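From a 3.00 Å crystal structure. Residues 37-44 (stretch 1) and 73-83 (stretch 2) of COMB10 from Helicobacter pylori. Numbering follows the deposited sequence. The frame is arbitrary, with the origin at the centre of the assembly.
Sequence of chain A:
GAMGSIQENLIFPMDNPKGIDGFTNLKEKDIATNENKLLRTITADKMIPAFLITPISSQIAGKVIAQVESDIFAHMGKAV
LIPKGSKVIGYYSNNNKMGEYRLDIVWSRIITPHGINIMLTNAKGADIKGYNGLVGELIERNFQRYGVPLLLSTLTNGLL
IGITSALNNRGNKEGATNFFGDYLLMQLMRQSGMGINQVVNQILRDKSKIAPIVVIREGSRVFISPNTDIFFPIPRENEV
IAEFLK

Stretch 1 (37-44) KLLRTITA
Stretch 2 73-83: FAHMGKAVLIP

The unusual feature of this contact is how little of it is regular sheet: two backbone hydrogen bonds, one of them weak, tie a 3-10 segment and the short strand after it to a loop, while Leu 81 reaches in from a corner of the second stretch to bring its apolar side chain against Arg 40 and Ile 42. The stretches run in opposite senses where they meet, with CA of Leu 39 4.9 Å from CA of Met 76 and CA of Thr 41 5.0 Å from CA of Ala 74.

Stretch 1 begins as a 3-10 segment at 37-39, phi near -65° and psi between -14° and -45°. Arg 40 follows at -140/47, its N donating to Lys 37 O at 3.0 Å, and Thr 41 OG1 (chi1 m) donates to the same carbonyl at 2.8 Å. Thr 41 and Ile 42 are then extended. In stretch 2, Ala 74 is extended, His 75 kinks (-45/-34), and Met 76 extends again (-134/143). Ala 74 N donates to Ala 79 O at 3.0 Å, closing the loop that carries Gly 77.

The firm cross-link is His 75 N to Thr 41 O, 2.8 Å and nearly straight at 165°; the same oxygen takes a CA-H...O contact from Ala 74 CA at 3.2 Å. Met 76 N reaches Leu 38 O at 3.3 Å in a weak, bent bond (138°). Leu 39 CA returns a CA-H...O contact to Met 76 O at 3.4 Å. Beyond them, Thr 43 (chi1 m) and His 75 (chi1 t, chi2 78°) both point toward the opposite stretch, bringing Thr 43 OG1 to 2.9 Å from His 75 ND1.

Two alanines meet the Leu 39 carbonyl: Ala 74 CB lies 3.1 Å from Leu 39 O, and Ala 79 CB 3.8 Å from that same oxygen. Gly 77 (85/-164) is required by its own backbone, since a CB would jam against the preceding carbonyl; it would also crowd Leu 39 CD2.

Leu 81 (m, t) points toward stretch 1. Its CD1 sits 3.5 Å from Arg 40 C and 3.6 Å from Ile 42 CG1, while CD2 covers one face of the Arg 40 guanidinium, 3.9 Å from NH1. Arg 40 (m, t, p, chi4 81°) also has NE and NH2 hydrogen-bonded elsewhere in the structure. Ile 42 (m, t) leaves sideways, yet its CD1 meets Ile 82 CD1 (also m, t) at 3.7 Å, extending the apolar patch. Altogether 600 Å² is buried.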

# COMPACT_ATOMS: atom_id res chain seq x y z
N LYS A 37 1.99 35.97 35.61
CA LYS A 37 2.54 35.15 34.52
C LYS A 37 1.64 35.09 33.26
O LYS A 37 2.14 35.26 32.14
CB LYS A 37 2.91 33.73 35.01
N LEU A 38 0.34 34.89 33.46
CA LEU A 38 -0.62 34.74 32.35
C LEU A 38 -0.72 35.97 31.41
O LEU A 38 -1.26 35.88 30.30
CB LEU A 38 -2.00 34.33 32.89
N LEU A 39 -0.17 37.11 31.85
CA LEU A 39 -0.13 38.35 31.05
C LEU A 39 0.84 38.21 29.87
O LEU A 39 0.80 39.00 28.94
CB LEU A 39 0.29 39.53 31.93
CG LEU A 39 -0.70 40.11 32.97
CD1 LEU A 39 -0.00 40.56 34.27
CD2 LEU A 39 -1.55 41.25 32.40
N ARG A 40 1.71 37.21 29.92
CA ARG A 40 2.67 36.99 28.85
C ARG A 40 2.82 35.50 28.55
O ARG A 40 3.93 34.97 28.41
CB ARG A 40 4.02 37.64 29.18
CG ARG A 40 3.98 39.17 29.15
CD ARG A 40 5.34 39.79 29.35
NE ARG A 40 6.27 39.38 28.31
CZ ARG A 40 6.33 39.93 27.10
NH1 ARG A 40 5.52 40.92 26.77
NH2 ARG A 40 7.21 39.48 26.21
N THR A 41 1.68 34.83 28.44
CA THR A 41 1.65 33.40 28.19
C THR A 41 0.75 33.10 27.01
O THR A 41 -0.28 33.75 26.81
CB THR A 41 1.15 32.63 29.43
OG1 THR A 41 1.98 32.96 30.55
CG2 THR A 41 1.20 31.13 29.20
N ILE A 42 1.14 32.11 26.22
CA ILE A 42 0.25 31.56 25.22
C ILE A 42 -0.26 30.24 25.74
O ILE A 42 0.53 29.39 26.15
CB ILE A 42 0.94 31.39 23.87
CG1 ILE A 42 1.36 32.76 23.31
CG2 ILE A 42 0.03 30.67 22.88
CD1 ILE A 42 2.22 32.69 22.05
N THR A 43 -1.57 30.08 25.76
CA THR A 43 -2.19 28.86 26.25
C THR A 43 -1.91 27.69 25.32
O THR A 43 -1.91 27.85 24.09
CB THR A 43 -3.70 29.04 26.36
OG1 THR A 43 -3.98 30.17 27.20
CG2 THR A 43 -4.39 27.76 26.93
N ALA A 44 -1.67 26.53 25.91
CA ALA A 44 -1.65 25.27 25.17
C ALA A 44 -2.79 25.21 24.14
O ALA A 44 -3.93 25.61 24.41
CB ALA A 44 -1.71 24.09 26.13
N PHE A 73 -2.22 37.09 20.94
CA PHE A 73 -2.33 37.78 22.21
C PHE A 73 -2.06 36.83 23.35
O PHE A 73 -2.36 35.64 23.25
CB PHE A 73 -3.73 38.38 22.36
CG PHE A 73 -3.98 39.57 21.49
CD1 PHE A 73 -3.56 40.84 21.89
CD2 PHE A 73 -4.64 39.43 20.27
CE1 PHE A 73 -3.79 41.95 21.10
CE2 PHE A 73 -4.87 40.54 19.46
CZ PHE A 73 -4.45 41.81 19.88
N ALA A 74 -1.51 37.35 24.44
CA ALA A 74 -1.35 36.56 25.66
C ALA A 74 -2.71 36.22 26.26
O ALA A 74 -3.65 37.01 26.18
CB ALA A 74 -0.49 37.29 26.67
N HIS A 75 -2.80 35.05 26.87
CA HIS A 75 -4.07 34.53 27.41
C HIS A 75 -4.89 35.55 28.19
O HIS A 75 -6.12 35.52 28.17
CB HIS A 75 -3.79 33.31 28.29
CG HIS A 75 -5.00 32.76 28.97
ND1 HIS A 75 -5.93 31.98 28.32
CD2 HIS A 75 -5.43 32.88 30.25
CE1 HIS A 75 -6.89 31.64 29.17
NE2 HIS A 75 -6.61 32.17 30.35
N MET A 76 -4.18 36.46 28.88
CA MET A 76 -4.80 37.48 29.70
C MET A 76 -4.10 38.80 29.38
O MET A 76 -2.88 38.82 29.16
CB MET A 76 -4.67 37.12 31.18
CG MET A 76 -5.21 38.16 32.15
SD MET A 76 -4.73 37.77 33.84
CE MET A 76 -4.94 39.37 34.68
N GLY A 77 -4.87 39.90 29.36
CA GLY A 77 -4.34 41.21 29.02
C GLY A 77 -4.31 41.44 27.52
O GLY A 77 -4.95 40.72 26.76
N LYS A 78 -3.54 42.45 27.09
CA LYS A 78 -3.55 42.91 25.71
C LYS A 78 -2.19 42.88 25.02
O LYS A 78 -2.03 43.46 23.95
CB LYS A 78 -4.13 44.31 25.64
CG LYS A 78 -5.62 44.32 25.68
CD LYS A 78 -6.14 45.63 26.22
CE LYS A 78 -7.55 45.41 26.78
NZ LYS A 78 -8.64 45.34 25.76
N ALA A 79 -1.23 42.20 25.64
CA ALA A 79 0.09 42.05 25.05
C ALA A 79 0.04 41.20 23.78
O ALA A 79 -0.50 40.09 23.78
CB ALA A 79 1.03 41.43 26.05
N VAL A 80 0.58 41.72 22.69
CA VAL A 80 0.78 40.91 21.50
C VAL A 80 2.14 40.20 21.61
O VAL A 80 3.19 40.83 21.45
CB VAL A 80 0.71 41.75 20.22
CG1 VAL A 80 1.14 40.93 19.00
CG2 VAL A 80 -0.70 42.28 20.03
N LEU A 81 2.10 38.90 21.90
CA LEU A 81 3.33 38.12 22.09
C LEU A 81 3.96 37.70 20.77
O LEU A 81 5.18 37.80 20.62
CB LEU A 81 3.08 36.89 22.98
CG LEU A 81 2.54 37.09 24.40
CD1 LEU A 81 2.32 35.74 25.05
CD2 LEU A 81 3.45 37.96 25.27
N ILE A 82 3.16 37.21 19.82
CA ILE A 82 3.64 36.98 18.46
C ILE A 82 2.88 37.88 17.48
O ILE A 82 1.71 37.64 17.20
CB ILE A 82 3.52 35.51 18.00
CG1 ILE A 82 4.13 34.57 19.04
CG2 ILE A 82 4.20 35.34 16.63
CD1 ILE A 82 3.90 33.11 18.76
N PRO A 83 3.56 38.94 16.99
CA PRO A 83 2.98 39.91 16.05
C PRO A 83 2.73 39.30 14.68
O PRO A 83 3.51 38.47 14.22
CB PRO A 83 4.05 41.00 15.95
CG PRO A 83 4.97 40.77 17.11
CD PRO A 83 4.95 39.29 17.34